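Adhesion G-protein coupled receptor G6 (Danio rerio, PDB 6V55) acts as an adhesion G-protein coupled receptor linked to myelination, whose calcium-binding, multidomain extracellular region probably takes part in cell adhesion and in controlling receptor signalling. Local coordinates at residues A[452-457]-A[481-486]; A[571-576]-A[682-687]. All blocks are in the same frame, centred on the assembly; numbering follows the deposited sequence.

Interaction 1. Residues A[452-457]-A[481-486]; sequences DEFPVH and ASRTCM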
ATOM      1  N   ASP A 452       8.167  -8.439  10.570  1.00 29.16           N
ATOM      2  CA  ASP A 452       8.686  -9.744  10.979  1.00 27.98           C
ATOM      3  C   ASP A 452       7.540 -10.741  11.136  1.00 26.70           C
ATOM      4  O   ASP A 452       6.556 -10.442  11.821  1.00 26.94           O
ATOM      5  CB  ASP A 452       9.459  -9.608  12.299  1.00 26.81           C
ATOM      6  CG  ASP A 452       9.989 -10.931  12.802  1.00 29.46           C
ATOM      7  OD1 ASP A 452      10.784 -11.545  12.052  1.00 30.07           O
ATOM      8  OD2 ASP A 452       9.625 -11.359  13.933  1.00 28.06           O
ATOM      9  N   GLU A 453       7.667 -11.926  10.524  1.00 24.70           N
ATOM     10  CA  GLU A 453       6.635 -12.966  10.600  1.00 27.12           C
ATOM     11  C   GLU A 453       7.055 -14.020  11.625  1.00 28.73           C
ATOM     12  O   GLU A 453       7.931 -14.849  11.352  1.00 29.44           O
ATOM     13  CB  GLU A 453       6.392 -13.596   9.231  1.00 29.46           C
ATOM     14  CG  GLU A 453       5.382 -14.767   9.203  1.00 31.03           C
ATOM     15  CD  GLU A 453       4.865 -15.039   7.790  1.00 35.19           C
ATOM     16  OE1 GLU A 453       3.931 -15.871   7.612  1.00 32.97           O
ATOM     17  OE2 GLU A 453       5.391 -14.394   6.850  1.00 39.15           O
ATOM     18  N   PHE A 454       6.436 -13.974  12.814  1.00 26.37           N
ATOM     19  CA  PHE A 454       6.662 -15.006  13.825  1.00 27.33           C
ATOM     20  C   PHE A 454       5.409 -15.169  14.685  1.00 27.24           C
ATOM     21  O   PHE A 454       4.901 -14.174  15.222  1.00 29.60           O
ATOM     22  CB  PHE A 454       7.866 -14.725  14.724  1.00 31.19           C
ATOM     23  CG  PHE A 454       8.063 -15.780  15.784  1.00 30.60           C
ATOM     24  CD1 PHE A 454       8.391 -17.091  15.420  1.00 33.40           C
ATOM     25  CD2 PHE A 454       7.859 -15.482  17.126  1.00 25.08           C
ATOM     26  CE1 PHE A 454       8.533 -18.081  16.381  1.00 28.89           C
ATOM     27  CE2 PHE A 454       8.012 -16.457  18.090  1.00 26.59           C
ATOM     28  CZ  PHE A 454       8.346 -17.760  17.718  1.00 28.09           C
ATOM     29  N   PRO A 455       4.813 -16.384  14.753  1.00 23.33           N
ATOM     30  CA  PRO A 455       5.094 -17.548  13.904  1.00 24.27           C
ATOM     31  C   PRO A 455       4.473 -17.387  12.508  1.00 30.09           C
ATOM     32  O   PRO A 455       4.125 -16.253  12.143  1.00 38.16           O
ATOM     33  CB  PRO A 455       4.446 -18.705  14.666  1.00 21.76           C
ATOM     34  CG  PRO A 455       3.316 -18.090  15.375  1.00 20.80           C
ATOM     35  CD  PRO A 455       3.771 -16.690  15.752  1.00 20.82           C
ATOM     36  N   VAL A 456       4.376 -18.470  11.734  1.00 25.30           N
ATOM     37  CA  VAL A 456       3.891 -18.354  10.368  1.00 21.95           C
ATOM     38  C   VAL A 456       2.408 -17.973  10.390  1.00 25.39           C
ATOM     39  O   VAL A 456       1.687 -18.290  11.354  1.00 28.34           O
ATOM     40  CB  VAL A 456       4.206 -19.654   9.603  1.00 23.30           C
ATOM     41  CG1 VAL A 456       3.301 -20.811  10.028  1.00 25.49           C
ATOM     42  CG2 VAL A 456       4.146 -19.445   8.089  1.00 23.75           C
ATOM     43  N   HIS A 457       2.029 -17.105   9.432  1.00 21.51           N
ATOM     44  CA  HIS A 457       0.755 -16.384   9.294  1.00 22.83           C
ATOM     45  C   HIS A 457       0.524 -15.332  10.376  1.00 26.12           C
ATOM     46  O   HIS A 457      -0.600 -14.838  10.519  1.00 26.72           O
ATOM     47  CB  HIS A 457      -0.478 -17.302   9.223  1.00 28.60           C
ATOM     48  CG  HIS A 457      -0.269 -18.549   8.424  1.00 30.02           C
ATOM     49  ND1 HIS A 457      -0.366 -18.572   7.049  1.00 30.05           N
ATOM     50  CD2 HIS A 457       0.064 -19.806   8.806  1.00 29.12           C
ATOM     51  CE1 HIS A 457      -0.110 -19.794   6.619  1.00 30.14           C
ATOM     52  NE2 HIS A 457       0.156 -20.561   7.664  1.00 30.63           N
ATOM     53  N   ALA A 481      -4.085 -11.567  18.261  1.00 31.26           N
ATOM     54  CA  ALA A 481      -2.805 -11.777  18.916  1.00 23.58           C
ATOM     55  C   ALA A 481      -2.117 -10.428  19.025  1.00 25.38           C
ATOM     56  O   ALA A 481      -2.503  -9.478  18.345  1.00 30.91           O
ATOM     57  CB  ALA A 481      -1.925 -12.754  18.131  1.00 17.58           C
ATOM     58  N   SER A 482      -1.099 -10.334  19.883  1.00 27.24           N
ATOM     59  CA  SER A 482      -0.394  -9.068  20.069  1.00 24.88           C
ATOM     60  C   SER A 482       1.095  -9.302  20.275  1.00 22.87           C
ATOM     61  O   SER A 482       1.506 -10.360  20.749  1.00 18.22           O
ATOM     62  CB  SER A 482      -0.947  -8.255  21.243  1.00 22.16           C
ATOM     63  OG  SER A 482      -0.475  -8.787  22.465  1.00 27.45           O
ATOM     64  N   ARG A 483       1.894  -8.303  19.880  1.00 27.34           N
ATOM     65  CA  ARG A 483       3.351  -8.299  20.029  1.00 25.12           C
ATOM     66  C   ARG A 483       3.814  -6.872  20.285  1.00 27.68           C
ATOM     67  O   ARG A 483       3.311  -5.932  19.665  1.00 24.63           O
ATOM     68  CB  ARG A 483       4.074  -8.848  18.791  1.00 20.15           C
ATOM     69  CG  ARG A 483       5.381  -9.545  19.090  1.00 23.92           C
ATOM     70  CD  ARG A 483       6.072 -10.042  17.825  1.00 24.94           C
ATOM     71  NE  ARG A 483       7.272 -10.834  18.102  1.00 25.64           N
ATOM     72  CZ  ARG A 483       8.154 -11.199  17.168  1.00 27.00           C
ATOM     73  NH1 ARG A 483       7.974 -10.823  15.902  1.00 24.14           N
ATOM     74  NH2 ARG A 483       9.218 -11.930  17.492  1.00 28.71           N
ATOM     75  N   THR A 484       4.776  -6.711  21.196  1.00 32.44           N
ATOM     76  CA  THR A 484       5.254  -5.394  21.605  1.00 26.61           C
ATOM     77  C   THR A 484       6.710  -5.214  21.196  1.00 22.62           C
ATOM     78  O   THR A 484       7.536  -6.110  21.407  1.00 29.06           O
ATOM     79  CB  THR A 484       5.095  -5.197  23.117  1.00 28.09           C
ATOM     80  OG1 THR A 484       3.736  -5.454  23.478  1.00 32.71           O
ATOM     81  CG2 THR A 484       5.430  -3.760  23.530  1.00 29.26           C
ATOM     82  N   CYS A 485       7.001  -4.073  20.576  1.00 18.59           N
ATOM     83  CA  CYS A 485       8.357  -3.608  20.298  1.00 22.20           C
ATOM     84  C   CYS A 485       8.915  -2.970  21.573  1.00 30.78           C
ATOM     85  O   CYS A 485       8.557  -1.839  21.914  1.00 27.53           O
ATOM     86  CB  CYS A 485       8.323  -2.609  19.144  1.00 23.08           C
ATOM     87  SG  CYS A 485       9.935  -1.998  18.625  0.57 18.67           S
ATOM     88  N   MET A 486       9.814  -3.679  22.274  1.00 35.92           N
ATOM     89  CA  MET A 486      10.343  -3.281  23.581  1.00 31.54           C
ATOM     90  C   MET A 486      11.715  -2.619  23.467  1.00 32.54           C
ATOM     91  O   MET A 486      12.431  -2.783  22.478  1.00 32.36           O
ATOM     92  CB  MET A 486      10.480  -4.490  24.506  1.00 28.35           C
ATOM     93  CG  MET A 486       9.267  -5.351  24.581  1.00 27.38           C
ATOM     94  SD  MET A 486       8.356  -5.100  26.100  0.73 31.11           S
ATOM     95  CE  MET A 486       9.525  -5.745  27.301  1.00 33.84           C
TER
HETATM   96  O   HOH W   1      11.027 -12.611  15.496  1.00 29.12           O

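Interaction 2. Residues A[571-576]-A[682-687]; sequences SSEDAQ and LFQDHQ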
ATOM      1  N   SER A 571      -4.323 -28.878  -5.209  1.00 30.59           N
ATOM      2  CA  SER A 571      -3.069 -28.924  -4.473  1.00 28.88           C
ATOM      3  C   SER A 571      -2.139 -29.938  -5.117  1.00 31.51           C
ATOM      4  O   SER A 571      -2.504 -30.635  -6.070  1.00 35.39           O
ATOM      5  CB  SER A 571      -3.327 -29.272  -3.015  1.00 28.32           C
ATOM      6  OG  SER A 571      -3.898 -28.142  -2.388  1.00 33.50           O
ATOM      7  N   SER A 572      -0.921 -30.032  -4.587  1.00 33.09           N
ATOM      8  CA  SER A 572       0.032 -31.020  -5.083  1.00 37.82           C
ATOM      9  C   SER A 572      -0.422 -32.431  -4.722  1.00 39.05           C
ATOM     10  O   SER A 572      -1.229 -32.636  -3.811  1.00 39.43           O
ATOM     11  CB  SER A 572       1.423 -30.775  -4.503  1.00 38.80           C
ATOM     12  OG  SER A 572       1.500 -31.283  -3.178  1.00 37.06           O
ATOM     13  N   GLU A 573       0.096 -33.408  -5.474  1.00 37.95           N
ATOM     14  CA  GLU A 573      -0.319 -34.794  -5.285  1.00 37.07           C
ATOM     15  C   GLU A 573       0.148 -35.359  -3.944  1.00 39.95           C
ATOM     16  O   GLU A 573      -0.529 -36.223  -3.370  1.00 44.73           O
ATOM     17  CB  GLU A 573       0.197 -35.648  -6.439  1.00 43.44           C
ATOM     18  CG  GLU A 573      -0.524 -35.414  -7.756  1.00 52.34           C
ATOM     19  CD  GLU A 573      -1.026 -36.711  -8.368  1.00 59.98           C
ATOM     20  OE1 GLU A 573      -0.726 -37.786  -7.796  1.00 62.51           O
ATOM     21  OE2 GLU A 573      -1.722 -36.653  -9.412  1.00 62.01           O
ATOM     22  N   ASP A 574       1.263 -34.855  -3.405  1.00 42.03           N
ATOM     23  CA  ASP A 574       1.698 -35.310  -2.091  1.00 46.59           C
ATOM     24  C   ASP A 574       0.930 -34.639  -0.959  1.00 44.70           C
ATOM     25  O   ASP A 574       0.832 -35.217   0.132  1.00 44.27           O
ATOM     26  CB  ASP A 574       3.205 -35.097  -1.927  1.00 54.95           C
ATOM     27  CG  ASP A 574       3.994 -36.379  -2.156  1.00 62.79           C
ATOM     28  OD1 ASP A 574       3.453 -37.273  -2.854  1.00 64.43           O
ATOM     29  OD2 ASP A 574       5.142 -36.488  -1.653  1.00 65.38           O
ATOM     30  N   ALA A 575       0.355 -33.459  -1.202  1.00 45.24           N
ATOM     31  CA  ALA A 575      -0.461 -32.812  -0.179  1.00 44.79           C
ATOM     32  C   ALA A 575      -1.802 -33.519  -0.005  1.00 44.60           C
ATOM     33  O   ALA A 575      -2.264 -33.722   1.127  1.00 45.81           O
ATOM     34  CB  ALA A 575      -0.666 -31.340  -0.530  1.00 43.54           C
ATOM     35  N   GLN A 576      -2.415 -33.933  -1.113  1.00 41.16           N
ATOM     36  CA  GLN A 576      -3.720 -34.575  -1.056  1.00 39.55           C
ATOM     37  C   GLN A 576      -3.657 -35.982  -0.481  1.00 42.57           C
ATOM     38  O   GLN A 576      -4.647 -36.414   0.122  1.00 42.47           O
ATOM     39  CB  GLN A 576      -4.344 -34.659  -2.447  1.00 35.40           C
ATOM     40  CG  GLN A 576      -4.368 -33.384  -3.201  1.00 27.90           C
ATOM     41  CD  GLN A 576      -4.996 -33.545  -4.563  1.00 25.63           C
ATOM     42  OE1 GLN A 576      -6.078 -34.122  -4.698  1.00 26.11           O
ATOM     43  NE2 GLN A 576      -4.328 -33.022  -5.586  1.00 26.29           N
ATOM     44  N   LEU A 682      -7.255 -37.199  -5.620  1.00 31.10           N
ATOM     45  CA  LEU A 682      -7.774 -37.835  -4.419  1.00 29.67           C
ATOM     46  C   LEU A 682      -7.863 -39.354  -4.555  1.00 26.98           C
ATOM     47  O   LEU A 682      -8.250 -40.026  -3.590  1.00 27.53           O
ATOM     48  CB  LEU A 682      -9.161 -37.254  -4.067  1.00 25.56           C
ATOM     49  CG  LEU A 682      -9.354 -35.744  -3.792  1.00 19.99           C
ATOM     50  CD1 LEU A 682     -10.830 -35.374  -3.814  1.00 12.77           C
ATOM     51  CD2 LEU A 682      -8.737 -35.334  -2.458  1.00 13.67           C
ATOM     52  N   PHE A 683      -7.507 -39.913  -5.713  1.00 21.92           N
ATOM     53  CA  PHE A 683      -7.705 -41.331  -5.991  1.00 24.12           C
ATOM     54  C   PHE A 683      -6.387 -42.029  -6.318  1.00 26.37           C
ATOM     55  O   PHE A 683      -6.318 -42.895  -7.203  1.00 29.16           O
ATOM     56  CB  PHE A 683      -8.704 -41.527  -7.129  1.00 24.55           C
ATOM     57  CG  PHE A 683     -10.053 -40.914  -6.876  1.00 20.57           C
ATOM     58  CD1 PHE A 683     -10.342 -39.630  -7.335  1.00 16.73           C
ATOM     59  CD2 PHE A 683     -11.038 -41.624  -6.191  1.00 16.88           C
ATOM     60  CE1 PHE A 683     -11.581 -39.061  -7.115  1.00 13.56           C
ATOM     61  CE2 PHE A 683     -12.289 -41.053  -5.968  1.00 17.15           C
ATOM     62  CZ  PHE A 683     -12.554 -39.765  -6.432  1.00 14.23           C
ATOM     63  N   GLN A 684      -5.332 -41.679  -5.589  1.00 26.29           N
ATOM     64  CA  GLN A 684      -4.012 -42.242  -5.837  1.00 31.04           C
ATOM     65  C   GLN A 684      -3.918 -43.683  -5.345  1.00 31.36           C
ATOM     66  O   GLN A 684      -4.435 -44.031  -4.279  1.00 30.04           O
ATOM     67  CB  GLN A 684      -2.950 -41.380  -5.161  1.00 32.33           C
ATOM     68  CG  GLN A 684      -2.983 -39.951  -5.663  1.00 35.72           C
ATOM     69  CD  GLN A 684      -1.928 -39.089  -5.035  1.00 41.53           C
ATOM     70  OE1 GLN A 684      -0.824 -39.551  -4.765  1.00 46.09           O
ATOM     71  NE2 GLN A 684      -2.241 -37.816  -4.832  1.00 42.21           N
ATOM     72  N   ASP A 685      -3.261 -44.522  -6.146  1.00 32.18           N
ATOM     73  CA  ASP A 685      -3.129 -45.954  -5.889  1.00 32.33           C
ATOM     74  C   ASP A 685      -1.703 -46.342  -6.260  1.00 35.71           C
ATOM     75  O   ASP A 685      -1.336 -46.295  -7.441  1.00 36.71           O
ATOM     76  CB  ASP A 685      -4.148 -46.749  -6.709  1.00 30.92           C
ATOM     77  CG  ASP A 685      -4.406 -48.153  -6.171  1.00 33.52           C
ATOM     78  OD1 ASP A 685      -3.521 -48.761  -5.530  1.00 35.53           O
ATOM     79  OD2 ASP A 685      -5.519 -48.671  -6.419  1.00 34.46           O
ATOM     80  N   HIS A 686      -0.905 -46.725  -5.261  1.00 34.36           N
ATOM     81  CA  HIS A 686       0.452 -47.189  -5.501  1.00 35.16           C
ATOM     82  C   HIS A 686       0.550 -48.715  -5.599  1.00 35.32           C
ATOM     83  O   HIS A 686       1.662 -49.252  -5.632  1.00 35.11           O
ATOM     84  CB  HIS A 686       1.379 -46.667  -4.408  1.00 41.09           C
ATOM     85  CG  HIS A 686       1.601 -45.186  -4.463  1.00 51.04           C
ATOM     86  ND1 HIS A 686       2.152 -44.477  -3.415  1.00 55.13           N
ATOM     87  CD2 HIS A 686       1.343 -44.281  -5.435  1.00 52.81           C
ATOM     88  CE1 HIS A 686       2.218 -43.198  -3.738  1.00 55.80           C
ATOM     89  NE2 HIS A 686       1.734 -43.052  -4.960  1.00 53.88           N
ATOM     90  N   GLN A 687      -0.585 -49.417  -5.643  1.00 32.09           N
ATOM     91  CA  GLN A 687      -0.616 -50.854  -5.891  1.00 28.61           C
ATOM     92  C   GLN A 687      -1.349 -51.138  -7.197  1.00 32.20           C
ATOM     93  O   GLN A 687      -2.218 -52.007  -7.259  1.00 34.08           O
ATOM     94  CB  GLN A 687      -1.277 -51.586  -4.721  1.00 27.95           C
ATOM     95  CG  GLN A 687      -0.304 -51.894  -3.583  1.00 34.43           C
ATOM     96  CD  GLN A 687      -0.982 -52.471  -2.345  1.00 42.86           C
ATOM     97  OE1 GLN A 687      -0.876 -51.909  -1.255  1.00 48.01           O
ATOM     98  NE2 GLN A 687      -1.669 -53.604  -2.504  1.00 44.75           N
TER

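Interaction 1. Residues A[452-457]-A[481-486]
Asp-452 OD2 accepts from Arg-483 NH1 at 2.6 Å in a salt bridge, with a nearly straight N-H...O angle of 172°. The oxygen uses its anti lone pair, the one away from OD1. It lies almost in the guanidinium plane, at its edge, and the carboxylate is nearly coplanar with that group. CG of Asp-452 stands anti to the backbone N (chi1 178°), which carries the carboxylate out to NH1. A water accepts from Arg-483 NH2 at 2.8 Å. It also sits beside OD2, but too close for an ordinary hydrogen bond, and this part of the bridge is doubtful.

Phe-454 makes the second contact. Its CD2 lies over one face of the guanidinium, 3.8 Å from Arg-483 NH2. The ring and guanidinium planes are 45° apart, so the two do not stack flat. Phe-454 is exposed, while Arg-483 is buried.

The segments belong to a small disulfide-linked region that probably corresponds to the hormone-receptor domain of adhesion receptors. Asp-452 sits on the two-stranded pair 452-453 and 459-460. Arg-483 sits on the middle strand, 480-488, of an antiparallel three-stranded sheet. The arginine thus ties one sheet to the other, and Cys-485 on the same strand is bonded to Cys-449, just before the first segment.

From CG to NE the chain of Arg-483 is extended, which brings the guanidinium to several partners. NE donates to Ala-497 O, and Trp-496 makes a cation-pi contact with the group. With the salt bridge, these contacts should restrict its rotation. Beyond the salt bridge, Glu-453 OE1 accepts from His-457 N at 2.9 Å, across a turn with a cis peptide before Pro-455.

Interaction 2. Residues A[571-576]-A[682-687]
The first turn of helix 573-593 meets the loop between strands 671-677 and 697-701 through Glu-573 and Gln-684. Gln-684 NE2 donates to the backbone carbonyl Glu-573 O at 2.8 Å. The bond is fairly straight, 166°. The acceptor lies in the amide plane of Gln-684, while the donor is tilted from the carbonyl plane. Gln-684 reaches the helix because its side chain is extended beyond CG (chi2 -179°). NE2 also bonds to Gly-681 O in its own loop, so two carbonyls hold the amide nitrogen and limit its rotation.

The side chain of Glu-573 bends back at chi2 and brings OE1 over one face of the Gln-684 amide. Its OE1 lies 3.3 Å from Gln-684 CD. OE1 is equally close to NE2, but the angle is poor and no hydrogen bond forms. The two flat groups are 40° apart.

Gln-576, three residues on, faces Leu-682. Its OE1 is 3.7 Å from Leu-682 CD2, and the side chains cross at about a right angle. The amide of Gln-576 is turned back along the chain: NE2 donates to Ser-571 O at 3.0 Å, from above the carbonyl plane. Leu-682 also packs on Leu-584 of the same helix, and both Gln-576 and Leu-682 are buried.

Each segment has its own local turn. Ser-572 is the N-cap of the helix, its OG accepting from Ala-575 N at 3.2 Å. In the loop, Asp-685 OD1 accepts from Gln-687 N at 3.0 Å in an Asx turn, and Asp-685 OD2 bonds to Trp-745 N. The chain runs through helices between 517 and 593 and then into sheets from 600 on, an order that fits the GAIN domain, in which a helical subdomain packs against a beta-sandwich subdomain.

Overall arrangement
The two contacts lie in series along the chain, their centres 35 Å apart and their nearest atoms about 13 Å apart. They hold different elements. Interaction 1 joins two small sheets in a disulfide-linked region, probably the hormone-receptor domain. Interaction 2 joins a helix start to a loop, in what is consistent with the GAIN domain. Both are partly buried. Their chemistry differs: a charged pair with an aromatic beside it carries interaction 1, whereas interaction 2 depends on a neutral amide bonded to main-chain carbonyls. Interaction 2 buries more surface, 218 against 127 Å², and lies farther from the chain centre.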